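Local structure of metallo-beta-lactamase family protein (Thermus thermophilus, 2ZO4) at residues A[13-17]-A[39-45]; A[92-98]-A[172-176]; A[271-276]-A[288-292]. The protein probably acts as a zinc-dependent hydrolase of the metallo-beta-lactamase superfamily, binding two zinc ions, though its substrate is not established. One frame throughout, in Å; residues are numbered along the deposited sequence.

In the fold
From the N terminus, contact 1 closes first: the chain runs through strands 21-29 and 32-36 before segment 39-45 comes back to the end of strand 8-14. Contact 2 closes a longer loop of 73 intervening residues, bringing the loop after strand 88-92 of the six-stranded sheet against the loop that leads into strand 176-180 of the five-stranded sheet, and so ties the two sheets of the metallo-beta-lactamase fold together beside the zinc site. Contact 3 is the most local, pairing helices 268-275 and 286-301 in the C-terminal region. The three follow in series, neither nested nor crossed, and none touches another; the nearest atoms of contacts 2 and 3 are about 10 Å apart.

Contact 1 of 3, residues A[13-17]-A[39-45]; sequences VPIPY and ALGTRAA
This is a largely apolar contact between the end of outermost strand 8-14 with the loop after it, and the loop and first turn that begin helix 43-55, supplemented by one water bridge, at the edge of the six-stranded sheet of the metallo-beta-lactamase fold. The first segment is extended at V13-I15 and bends at P16 (phi/psi -80/41). The second takes a positive phi at A39 (56/-141), passes through an inverse gamma turn centred on G41, with T42 N bonded to L40 O (3.0 Å), and enters the helix behind T42. T42 is the N-cap: its p rotamer lets OG1 accept from A45 N at 2.9 Å. The CA atoms of P14 and A45 are 5.5 Å apart, the closest pair in the register.

V13 (t) packs CG1 against two alanines, 3.6 Å from A39 CB and 3.7 Å from A45 CB, while P14 O lies 3.5 Å from A45 CB. L40 (p, t) reaches into the bend of segment 13-17: CD2 lies 3.7 Å from I15 CG2 and 4.0 Å from P16 CD, and CD1 meets the edge of the Y17 ring, 3.7 Å from CE2. The Y17 hydroxyl bonds to T137 and R140. The far end of I15 leads away, to zinc ligands D74 and H233.

No direct hydrogen bond crosses the interface. A water joins P14 O (2.7 Å) to T42 OG1 (2.8 Å), so the hydroxyl that caps the helix also links it to the strand end through solvent, while the direct contact is mainly van der Waals packing of apolar groups.

Contact 2 of 3, residues A[92-98]-A[172-176]; sequences HEEEFAR and ADGHA
H92 ends strand 88-92, and its CB sits 3.1 Å from G174 O and 4.1 Å from A176 CB; its ring stacks on W167. A water 3.0 Å from both H92 N, whose hydrogen it accepts, and G174 O lies between the backbones. From E93 to F96 the chain has helical phi/psi, and a type I turn runs from E95 to R98. By CA position E94 and G174 are the nearest pair, 4.2 Å apart; E94 CG is 3.4 Å from D173 O. G174 (phi/psi -107/41) has no room for a side chain, since an ideal CB would fall 2.4 Å from E95 N. The glycine belongs to a second type I turn, A172 to H175, after zinc ligand H171.

E95 (m, m) folds over this turn: OE1 accepts from G174 N at 2.7 Å, while OE2 bonds to H71, between H70 and H72 in the HxHxDH motif of the superfamily. E95 thus connects the turn after one zinc ligand with the motif that carries four others. A second water donates to E95 OE1 (2.5 Å) and D173 OD2 (3.1 Å), joining the two carboxylates, and D173 OD1 accepts from R207 N. R98 lays CD 3.6 Å from D173 CB; its NE forms a salt bridge with E94 OE2 (3.3 Å), an oxygen also paired with R207, and its NH1 bonds to Y205 O.

Contact 3 of 3, residues A[271-276]-A[288-292]; sequences LSLHLF and AFAET
Two helices cross almost at right angles: the short axes of 271-275 and 288-292 approach to 8.7 Å, with 96° between their N-to-C directions. S272 and F289 bring the backbones nearest, their CA atoms 5.3 Å apart. Segment 288-292 is regular helix, with T292 N bonded to A288 O (3.0 Å). In the other segment L275 N bonds to L271 O (3.0 Å), and at F276 the backbone opens out (phi/psi -136/78), and the F276 ring lies against helix 286-301.

Small residues line the crossing point. S272 CB lies 3.8 Å from F289 CA, 3.7 Å from A288 O and 3.3 Å from T292 OG1, and the S272 hydroxyl turns back to W269 O. T292 OG1 (m) donates a hydrogen bond to A288 O at 2.7 Å, one helical turn earlier, and T292 meets L271 through CG2 (3.8 Å from L271 CB). Both segments fall in the C-terminal domain, assigned to the helix-turn-helix clan; the near-perpendicular pair, followed by the hairpin of strands 305-308 and 313-316, is consistent with a winged-helix-like architecture. Helix 240-261 covers further faces of L271, L275 and F276.

L275 (t, p) places CD2 3.8 Å from T292 OG1. F276 (m) sets one ring face over A288 CA, and its CB is 3.9 Å from A288 CB. Its ring edge meets oxygens: CE2 is 3.5 Å from T292 OG1 and CZ 3.3 Å from E291 OE1. That carboxylate oxygen is buried without a hydrogen-bonding partner in the model, whereas E291 OE2 accepts from V200 N.

Contact 1 of 3, residues A[13-17]-A[39-45]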
ATOM      1  N   VAL A  13      -6.052 -13.022   5.721  1.00 17.03           N
ATOM      2  CA  VAL A  13      -7.463 -12.785   5.407  1.00 17.61           C
ATOM      3  C   VAL A  13      -7.677 -12.774   3.891  1.00 18.00           C
ATOM      4  O   VAL A  13      -6.923 -12.118   3.173  1.00 18.02           O
ATOM      5  CB  VAL A  13      -7.966 -11.453   6.050  1.00 17.45           C
ATOM      6  CG1 VAL A  13      -9.398 -11.153   5.658  1.00 17.52           C
ATOM      7  CG2 VAL A  13      -7.846 -11.502   7.564  1.00 16.94           C
ATOM      8  N   PRO A  14      -8.696 -13.513   3.394  1.00 18.68           N
ATOM      9  CA  PRO A  14      -8.990 -13.539   1.952  1.00 19.01           C
ATOM     10  C   PRO A  14      -9.508 -12.202   1.424  1.00 19.33           C
ATOM     11  O   PRO A  14     -10.302 -11.536   2.084  1.00 19.03           O
ATOM     12  CB  PRO A  14     -10.077 -14.617   1.821  1.00 19.23           C
ATOM     13  CG  PRO A  14     -10.046 -15.377   3.119  1.00 19.21           C
ATOM     14  CD  PRO A  14      -9.615 -14.386   4.147  1.00 18.77           C
ATOM     15  N   ILE A  15      -9.035 -11.821   0.239  1.00 19.87           N
ATOM     16  CA  ILE A  15      -9.436 -10.573  -0.412  1.00 20.61           C
ATOM     17  C   ILE A  15      -9.804 -10.816  -1.883  1.00 21.37           C
ATOM     18  O   ILE A  15      -9.178 -11.644  -2.553  1.00 21.50           O
ATOM     19  CB  ILE A  15      -8.352  -9.456  -0.287  1.00 20.45           C
ATOM     20  CG1 ILE A  15      -6.995  -9.922  -0.839  1.00 20.16           C
ATOM     21  CG2 ILE A  15      -8.234  -8.986   1.157  1.00 20.01           C
ATOM     22  CD1 ILE A  15      -5.972  -8.800  -1.029  1.00 20.52           C
ATOM     23  N   PRO A  16     -10.830 -10.104  -2.388  1.00 22.16           N
ATOM     24  CA  PRO A  16     -11.310 -10.336  -3.751  1.00 22.74           C
ATOM     25  C   PRO A  16     -10.456  -9.650  -4.826  1.00 23.30           C
ATOM     26  O   PRO A  16     -10.996  -9.115  -5.798  1.00 23.74           O
ATOM     27  CB  PRO A  16     -12.720  -9.743  -3.718  1.00 22.79           C
ATOM     28  CG  PRO A  16     -12.625  -8.628  -2.738  1.00 22.52           C
ATOM     29  CD  PRO A  16     -11.611  -9.056  -1.701  1.00 22.26           C
ATOM     30  N   TYR A  17      -9.135  -9.685  -4.645  1.00 23.60           N
ATOM     31  CA  TYR A  17      -8.183  -9.066  -5.568  1.00 23.95           C
ATOM     32  C   TYR A  17      -7.073 -10.061  -5.930  1.00 23.74           C
ATOM     33  O   TYR A  17      -6.868 -11.037  -5.207  1.00 23.80           O
ATOM     34  CB  TYR A  17      -7.606  -7.776  -4.961  1.00 24.39           C
ATOM     35  CG  TYR A  17      -8.680  -6.781  -4.588  1.00 24.99           C
ATOM     36  CD1 TYR A  17      -9.378  -6.081  -5.573  1.00 25.70           C
ATOM     37  CD2 TYR A  17      -9.021  -6.563  -3.253  1.00 25.39           C
ATOM     38  CE1 TYR A  17     -10.382  -5.180  -5.240  1.00 26.21           C
ATOM     39  CE2 TYR A  17     -10.023  -5.665  -2.907  1.00 25.67           C
ATOM     40  CZ  TYR A  17     -10.697  -4.976  -3.907  1.00 26.05           C
ATOM     41  OH  TYR A  17     -11.689  -4.085  -3.579  1.00 26.18           O
ATOM     42  N   ALA A  39      -8.257  -5.540   6.662  1.00 12.57           N
ATOM     43  CA  ALA A  39      -8.959  -6.111   5.505  1.00 13.06           C
ATOM     44  C   ALA A  39     -10.114  -5.206   5.059  1.00 13.45           C
ATOM     45  O   ALA A  39      -9.991  -3.979   5.093  1.00 13.38           O
ATOM     46  CB  ALA A  39      -9.435  -7.543   5.789  1.00 12.88           C
ATOM     47  N   LEU A  40     -11.235  -5.800   4.658  1.00 13.80           N
ATOM     48  CA  LEU A  40     -12.340  -5.032   4.068  1.00 14.35           C
ATOM     49  C   LEU A  40     -13.688  -5.738   4.215  1.00 14.69           C
ATOM     50  O   LEU A  40     -13.753  -6.889   4.651  1.00 14.62           O
ATOM     51  CB  LEU A  40     -12.050  -4.708   2.591  1.00 14.12           C
ATOM     52  CG  LEU A  40     -12.207  -5.784   1.509  1.00 14.54           C
ATOM     53  CD1 LEU A  40     -11.973  -5.164   0.141  1.00 13.76           C
ATOM     54  CD2 LEU A  40     -11.278  -6.979   1.727  1.00 14.89           C
ATOM     55  N   GLY A  41     -14.754  -5.033   3.833  1.00 15.19           N
ATOM     56  CA  GLY A  41     -16.121  -5.479   4.080  1.00 15.68           C
ATOM     57  C   GLY A  41     -16.677  -6.447   3.060  1.00 16.14           C
ATOM     58  O   GLY A  41     -17.523  -6.083   2.245  1.00 16.47           O
ATOM     59  N   THR A  42     -16.180  -7.678   3.090  1.00 16.58           N
ATOM     60  CA  THR A  42     -16.830  -8.789   2.403  1.00 16.89           C
ATOM     61  C   THR A  42     -17.217  -9.778   3.486  1.00 17.09           C
ATOM     62  O   THR A  42     -16.660  -9.732   4.582  1.00 17.14           O
ATOM     63  CB  THR A  42     -15.914  -9.493   1.366  1.00 16.89           C
ATOM     64  OG1 THR A  42     -14.858 -10.199   2.029  1.00 16.97           O
ATOM     65  CG2 THR A  42     -15.324  -8.495   0.378  1.00 16.81           C
ATOM     66  N   ARG A  43     -18.160 -10.666   3.183  1.00 17.31           N
ATOM     67  CA  ARG A  43     -18.562 -11.711   4.122  1.00 17.58           C
ATOM     68  C   ARG A  43     -17.392 -12.647   4.445  1.00 17.71           C
ATOM     69  O   ARG A  43     -17.175 -13.007   5.609  1.00 17.82           O
ATOM     70  CB  ARG A  43     -19.760 -12.499   3.575  1.00 17.86           C
ATOM     71  N   ALA A  44     -16.632 -13.016   3.416  1.00 17.72           N
ATOM     72  CA  ALA A  44     -15.484 -13.906   3.570  1.00 17.87           C
ATOM     73  C   ALA A  44     -14.347 -13.283   4.387  1.00 18.05           C
ATOM     74  O   ALA A  44     -13.712 -13.968   5.185  1.00 18.20           O
ATOM     75  CB  ALA A  44     -14.978 -14.364   2.210  1.00 17.85           C
ATOM     76  N   ALA A  45     -14.090 -11.993   4.181  1.00 18.30           N
ATOM     77  CA  ALA A  45     -13.040 -11.292   4.923  1.00 18.38           C
ATOM     78  C   ALA A  45     -13.431 -11.039   6.380  1.00 18.36           C
ATOM     79  O   ALA A  45     -12.642 -11.302   7.288  1.00 18.27           O
ATOM     80  CB  ALA A  45     -12.660  -9.990   4.227  1.00 18.60           C
TER
HETATM   81  O   HOH W   1     -12.632 -11.261   0.777  1.00 15.55           O

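Contact 2 of 3, residues A[92-98]-A[172-176]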
ATOM      1  N   HIS A  92      -1.055   7.529   8.550  1.00 11.09           N
ATOM      2  CA  HIS A  92      -0.020   8.540   8.283  1.00 11.49           C
ATOM      3  C   HIS A  92      -0.588   9.802   7.641  1.00 11.78           C
ATOM      4  O   HIS A  92      -1.417   9.727   6.735  1.00 11.45           O
ATOM      5  CB  HIS A  92       1.126   7.995   7.431  1.00 11.09           C
ATOM      6  CG  HIS A  92       2.258   8.960   7.277  1.00 10.92           C
ATOM      7  ND1 HIS A  92       2.304   9.901   6.271  1.00 10.11           N
ATOM      8  CD2 HIS A  92       3.373   9.153   8.022  1.00 10.53           C
ATOM      9  CE1 HIS A  92       3.400  10.626   6.398  1.00 10.56           C
ATOM     10  NE2 HIS A  92       4.065  10.192   7.453  1.00 10.30           N
ATOM     11  N   GLU A  93      -0.108  10.951   8.118  1.00 12.61           N
ATOM     12  CA  GLU A  93      -0.616  12.279   7.738  1.00 13.90           C
ATOM     13  C   GLU A  93      -0.747  12.518   6.222  1.00 13.88           C
ATOM     14  O   GLU A  93      -1.690  13.166   5.773  1.00 14.18           O
ATOM     15  CB  GLU A  93       0.237  13.387   8.394  1.00 13.74           C
ATOM     16  CG  GLU A  93       1.745  13.344   8.043  1.00 14.85           C
ATOM     17  CD  GLU A  93       2.601  14.332   8.843  1.00 15.14           C
ATOM     18  OE1 GLU A  93       2.052  15.287   9.431  1.00 17.01           O
ATOM     19  OE2 GLU A  93       3.839  14.151   8.884  1.00 16.65           O
ATOM     20  N   GLU A  94       0.190  11.975   5.446  1.00 14.18           N
ATOM     21  CA  GLU A  94       0.238  12.183   3.996  1.00 14.38           C
ATOM     22  C   GLU A  94      -0.899  11.489   3.219  1.00 14.03           C
ATOM     23  O   GLU A  94      -1.150  11.814   2.054  1.00 14.11           O
ATOM     24  CB  GLU A  94       1.622  11.781   3.464  1.00 14.73           C
ATOM     25  CG  GLU A  94       1.874  12.046   1.982  1.00 16.75           C
ATOM     26  CD  GLU A  94       2.164  13.505   1.642  1.00 18.51           C
ATOM     27  OE1 GLU A  94       2.183  14.373   2.539  1.00 19.75           O
ATOM     28  OE2 GLU A  94       2.383  13.779   0.447  1.00 20.67           O
ATOM     29  N   GLU A  95      -1.590  10.549   3.864  1.00 13.63           N
ATOM     30  CA  GLU A  95      -2.760   9.904   3.263  1.00 13.36           C
ATOM     31  C   GLU A  95      -3.989  10.808   3.296  1.00 13.45           C
ATOM     32  O   GLU A  95      -4.874  10.680   2.451  1.00 13.49           O
ATOM     33  CB  GLU A  95      -3.106   8.589   3.978  1.00 13.39           C
ATOM     34  CG  GLU A  95      -2.074   7.468   3.873  1.00 12.64           C
ATOM     35  CD  GLU A  95      -1.991   6.842   2.487  1.00 12.03           C
ATOM     36  OE1 GLU A  95      -1.555   7.532   1.541  1.00 12.06           O
ATOM     37  OE2 GLU A  95      -2.342   5.650   2.348  1.00 10.39           O
ATOM     38  N   PHE A  96      -4.035  11.713   4.274  1.00 13.74           N
ATOM     39  CA  PHE A  96      -5.257  12.457   4.618  1.00 14.14           C
ATOM     40  C   PHE A  96      -5.873  13.252   3.471  1.00 14.24           C
ATOM     41  O   PHE A  96      -7.077  13.163   3.242  1.00 14.68           O
ATOM     42  CB  PHE A  96      -5.026  13.359   5.840  1.00 14.19           C
ATOM     43  CG  PHE A  96      -5.158  12.642   7.162  1.00 14.50           C
ATOM     44  CD1 PHE A  96      -4.351  11.544   7.465  1.00 13.95           C
ATOM     45  CD2 PHE A  96      -6.077  13.081   8.117  1.00 14.87           C
ATOM     46  CE1 PHE A  96      -4.469  10.884   8.685  1.00 14.51           C
ATOM     47  CE2 PHE A  96      -6.200  12.428   9.341  1.00 14.79           C
ATOM     48  CZ  PHE A  96      -5.391  11.328   9.628  1.00 14.13           C
ATOM     49  N   ALA A  97      -5.052  14.017   2.757  1.00 14.35           N
ATOM     50  CA  ALA A  97      -5.535  14.817   1.632  1.00 14.45           C
ATOM     51  C   ALA A  97      -5.504  14.043   0.318  1.00 14.28           C
ATOM     52  O   ALA A  97      -5.857  14.578  -0.733  1.00 14.57           O
ATOM     53  CB  ALA A  97      -4.740  16.116   1.510  1.00 14.44           C
ATOM     54  N   ARG A  98      -5.097  12.778   0.376  1.00 14.10           N
ATOM     55  CA  ARG A  98      -4.936  11.990  -0.845  1.00 13.91           C
ATOM     56  C   ARG A  98      -5.818  10.738  -0.860  1.00 13.88           C
ATOM     57  O   ARG A  98      -7.022  10.841  -1.110  1.00 13.61           O
ATOM     58  CB  ARG A  98      -3.452  11.676  -1.087  1.00 13.82           C
ATOM     59  CG  ARG A  98      -2.586  12.937  -1.206  1.00 14.21           C
ATOM     60  CD  ARG A  98      -1.118  12.609  -1.407  1.00 13.88           C
ATOM     61  NE  ARG A  98      -0.282  13.806  -1.487  1.00 15.18           N
ATOM     62  CZ  ARG A  98      -0.108  14.548  -2.582  1.00 15.15           C
ATOM     63  NH1 ARG A  98      -0.724  14.239  -3.719  1.00 13.93           N
ATOM     64  NH2 ARG A  98       0.686  15.613  -2.536  1.00 14.80           N
ATOM     65  N   ALA A 172       2.050   3.812  -1.585  1.00  9.25           N
ATOM     66  CA  ALA A 172       0.999   4.788  -1.305  1.00  9.20           C
ATOM     67  C   ALA A 172       1.667   6.020  -0.722  1.00  9.37           C
ATOM     68  O   ALA A 172       2.756   5.928  -0.149  1.00  9.55           O
ATOM     69  CB  ALA A 172      -0.041   4.220  -0.341  1.00  9.28           C
ATOM     70  N   ASP A 173       1.021   7.171  -0.864  1.00  9.61           N
ATOM     71  CA  ASP A 173       1.632   8.455  -0.496  1.00  9.81           C
ATOM     72  C   ASP A 173       1.987   8.550   0.991  1.00  9.50           C
ATOM     73  O   ASP A 173       3.096   8.955   1.341  1.00  9.32           O
ATOM     74  CB  ASP A 173       0.725   9.607  -0.930  1.00  9.79           C
ATOM     75  CG  ASP A 173       0.401   9.555  -2.417  1.00 11.26           C
ATOM     76  OD1 ASP A 173       1.332   9.717  -3.230  1.00 11.66           O
ATOM     77  OD2 ASP A 173      -0.781   9.338  -2.772  1.00 13.46           O
ATOM     78  N   GLY A 174       1.047   8.167   1.850  1.00  9.40           N
ATOM     79  CA  GLY A 174       1.276   8.140   3.295  1.00  9.26           C
ATOM     80  C   GLY A 174       1.419   6.717   3.801  1.00  9.24           C
ATOM     81  O   GLY A 174       0.895   6.363   4.860  1.00  9.49           O
ATOM     82  N   HIS A 175       2.124   5.888   3.039  1.00  9.05           N
ATOM     83  CA  HIS A 175       2.386   4.537   3.490  1.00  8.89           C
ATOM     84  C   HIS A 175       3.338   4.584   4.679  1.00  9.15           C
ATOM     85  O   HIS A 175       4.359   5.286   4.657  1.00  9.18           O
ATOM     86  CB  HIS A 175       2.947   3.661   2.374  1.00  8.71           C
ATOM     87  CG  HIS A 175       3.105   2.227   2.768  1.00  8.35           C
ATOM     88  ND1 HIS A 175       4.191   1.766   3.479  1.00  7.66           N
ATOM     89  CD2 HIS A 175       2.298   1.156   2.574  1.00  8.14           C
ATOM     90  CE1 HIS A 175       4.052   0.471   3.700  1.00  8.33           C
ATOM     91  NE2 HIS A 175       2.911   0.078   3.163  1.00  8.23           N
ATOM     92  N   ALA A 176       2.983   3.845   5.720  1.00  9.03           N
ATOM     93  CA  ALA A 176       3.812   3.760   6.907  1.00  9.47           C
ATOM     94  C   ALA A 176       4.085   2.301   7.242  1.00  9.57           C
ATOM     95  O   ALA A 176       3.175   1.476   7.226  1.00  9.63           O
ATOM     96  CB  ALA A 176       3.132   4.470   8.080  1.00  9.19           C
TER
HETATM   97  O   HOH W   2      -0.536   4.980   7.101  1.00 15.17           O
HETATM   98  O   HOH W   3      -2.663   8.366  -0.570  1.00 12.89           O

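Contact 3 of 3, residues A[271-276]-A[288-292]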
ATOM      1  N   LEU A 271       1.331   0.381 -23.664  1.00 18.81           N
ATOM      2  CA  LEU A 271       2.589   0.003 -23.018  1.00 19.26           C
ATOM      3  C   LEU A 271       2.377  -0.946 -21.836  1.00 19.55           C
ATOM      4  O   LEU A 271       3.158  -1.880 -21.636  1.00 19.48           O
ATOM      5  CB  LEU A 271       3.353   1.252 -22.562  1.00 18.98           C
ATOM      6  CG  LEU A 271       4.002   2.092 -23.663  1.00 18.80           C
ATOM      7  CD1 LEU A 271       4.410   3.450 -23.114  1.00 18.35           C
ATOM      8  CD2 LEU A 271       5.201   1.363 -24.275  1.00 18.72           C
ATOM      9  N   SER A 272       1.314  -0.700 -21.070  1.00 20.12           N
ATOM     10  CA  SER A 272       0.993  -1.490 -19.878  1.00 20.95           C
ATOM     11  C   SER A 272       0.679  -2.963 -20.178  1.00 21.51           C
ATOM     12  O   SER A 272       0.780  -3.813 -19.292  1.00 21.72           O
ATOM     13  CB  SER A 272      -0.160  -0.847 -19.096  1.00 20.80           C
ATOM     14  OG  SER A 272      -1.380  -0.914 -19.811  1.00 20.42           O
ATOM     15  N   LEU A 273       0.306  -3.252 -21.422  1.00 22.19           N
ATOM     16  CA  LEU A 273      -0.001  -4.621 -21.844  1.00 23.02           C
ATOM     17  C   LEU A 273       1.253  -5.477 -22.006  1.00 23.64           C
ATOM     18  O   LEU A 273       1.204  -6.695 -21.823  1.00 23.94           O
ATOM     19  CB  LEU A 273      -0.797  -4.623 -23.158  1.00 22.86           C
ATOM     20  CG  LEU A 273      -2.161  -3.928 -23.211  1.00 22.91           C
ATOM     21  CD1 LEU A 273      -2.684  -3.929 -24.645  1.00 22.79           C
ATOM     22  CD2 LEU A 273      -3.173  -4.569 -22.266  1.00 22.35           C
ATOM     23  N   HIS A 274       2.367  -4.837 -22.355  1.00 24.37           N
ATOM     24  CA  HIS A 274       3.621  -5.535 -22.618  1.00 25.31           C
ATOM     25  C   HIS A 274       4.571  -5.465 -21.429  1.00 25.73           C
ATOM     26  O   HIS A 274       5.350  -6.392 -21.195  1.00 25.71           O
ATOM     27  CB  HIS A 274       4.303  -4.960 -23.860  1.00 25.57           C
ATOM     28  CG  HIS A 274       3.587  -5.252 -25.142  1.00 26.60           C
ATOM     29  ND1 HIS A 274       4.253  -5.461 -26.331  1.00 27.83           N
ATOM     30  CD2 HIS A 274       2.268  -5.372 -25.424  1.00 27.19           C
ATOM     31  CE1 HIS A 274       3.374  -5.689 -27.292  1.00 27.92           C
ATOM     32  NE2 HIS A 274       2.162  -5.643 -26.767  1.00 27.84           N
ATOM     33  N   LEU A 275       4.514  -4.358 -20.689  1.00 26.21           N
ATOM     34  CA  LEU A 275       5.315  -4.199 -19.477  1.00 26.91           C
ATOM     35  C   LEU A 275       4.786  -5.127 -18.379  1.00 27.51           C
ATOM     36  O   LEU A 275       5.501  -5.446 -17.426  1.00 27.60           O
ATOM     37  CB  LEU A 275       5.324  -2.735 -19.012  1.00 26.73           C
ATOM     38  CG  LEU A 275       6.439  -2.279 -18.060  1.00 26.89           C
ATOM     39  CD1 LEU A 275       7.825  -2.396 -18.697  1.00 26.44           C
ATOM     40  CD2 LEU A 275       6.195  -0.854 -17.569  1.00 26.74           C
ATOM     41  N   PHE A 276       3.534  -5.560 -18.539  1.00 28.15           N
ATOM     42  CA  PHE A 276       2.892  -6.515 -17.634  1.00 28.90           C
ATOM     43  C   PHE A 276       2.137  -7.586 -18.434  1.00 29.34           C
ATOM     44  O   PHE A 276       0.908  -7.525 -18.553  1.00 29.35           O
ATOM     45  CB  PHE A 276       1.954  -5.787 -16.664  1.00 28.70           C
ATOM     46  CG  PHE A 276       2.667  -4.877 -15.702  1.00 28.97           C
ATOM     47  CD1 PHE A 276       3.099  -5.352 -14.468  1.00 29.20           C
ATOM     48  CD2 PHE A 276       2.905  -3.546 -16.028  1.00 28.80           C
ATOM     49  CE1 PHE A 276       3.759  -4.515 -13.574  1.00 29.05           C
ATOM     50  CE2 PHE A 276       3.568  -2.702 -15.144  1.00 28.76           C
ATOM     51  CZ  PHE A 276       3.996  -3.187 -13.916  1.00 29.08           C
ATOM     52  N   ALA A 288      -1.705  -2.334 -13.565  1.00 20.31           N
ATOM     53  CA  ALA A 288      -0.690  -2.347 -14.619  1.00 19.19           C
ATOM     54  C   ALA A 288      -0.567  -0.970 -15.288  1.00 18.32           C
ATOM     55  O   ALA A 288       0.543  -0.482 -15.498  1.00 18.29           O
ATOM     56  CB  ALA A 288      -1.001  -3.432 -15.652  1.00 19.38           C
ATOM     57  N   PHE A 289      -1.706  -0.346 -15.593  1.00 17.18           N
ATOM     58  CA  PHE A 289      -1.740   1.008 -16.152  1.00 16.27           C
ATOM     59  C   PHE A 289      -1.064   2.050 -15.252  1.00 15.75           C
ATOM     60  O   PHE A 289      -0.229   2.824 -15.720  1.00 15.22           O
ATOM     61  CB  PHE A 289      -3.180   1.443 -16.446  1.00 16.31           C
ATOM     62  CG  PHE A 289      -3.323   2.908 -16.802  1.00 16.27           C
ATOM     63  CD1 PHE A 289      -3.191   3.333 -18.118  1.00 16.89           C
ATOM     64  CD2 PHE A 289      -3.593   3.857 -15.819  1.00 16.40           C
ATOM     65  CE1 PHE A 289      -3.328   4.681 -18.451  1.00 16.29           C
ATOM     66  CE2 PHE A 289      -3.721   5.208 -16.140  1.00 16.54           C
ATOM     67  CZ  PHE A 289      -3.591   5.618 -17.461  1.00 16.02           C
ATOM     68  N   ALA A 290      -1.449   2.072 -13.977  1.00 15.16           N
ATOM     69  CA  ALA A 290      -0.930   3.053 -13.022  1.00 15.06           C
ATOM     70  C   ALA A 290       0.564   2.875 -12.752  1.00 14.69           C
ATOM     71  O   ALA A 290       1.282   3.863 -12.594  1.00 14.42           O
ATOM     72  CB  ALA A 290      -1.726   3.017 -11.724  1.00 14.79           C
ATOM     73  N   GLU A 291       1.013   1.620 -12.703  1.00 14.64           N
ATOM     74  CA  GLU A 291       2.435   1.281 -12.559  1.00 14.82           C
ATOM     75  C   GLU A 291       3.240   1.739 -13.769  1.00 13.93           C
ATOM     76  O   GLU A 291       4.318   2.320 -13.625  1.00 13.62           O
ATOM     77  CB  GLU A 291       2.621  -0.228 -12.366  1.00 15.20           C
ATOM     78  CG  GLU A 291       2.861  -0.676 -10.922  1.00 18.71           C
ATOM     79  CD  GLU A 291       4.257  -1.260 -10.674  1.00 21.63           C
ATOM     80  OE1 GLU A 291       5.139  -1.151 -11.554  1.00 24.31           O
ATOM     81  OE2 GLU A 291       4.470  -1.837  -9.590  1.00 22.76           O
ATOM     82  N   THR A 292       2.709   1.461 -14.958  1.00 13.20           N
ATOM     83  CA  THR A 292       3.340   1.864 -16.216  1.00 12.71           C
ATOM     84  C   THR A 292       3.452   3.389 -16.310  1.00 12.35           C
ATOM     85  O   THR A 292       4.482   3.911 -16.734  1.00 11.99           O
ATOM     86  CB  THR A 292       2.580   1.296 -17.435  1.00 12.67           C
ATOM     87  OG1 THR A 292       2.461  -0.126 -17.296  1.00 12.31           O
ATOM     88  CG2 THR A 292       3.311   1.613 -18.736  1.00 13.09           C
TER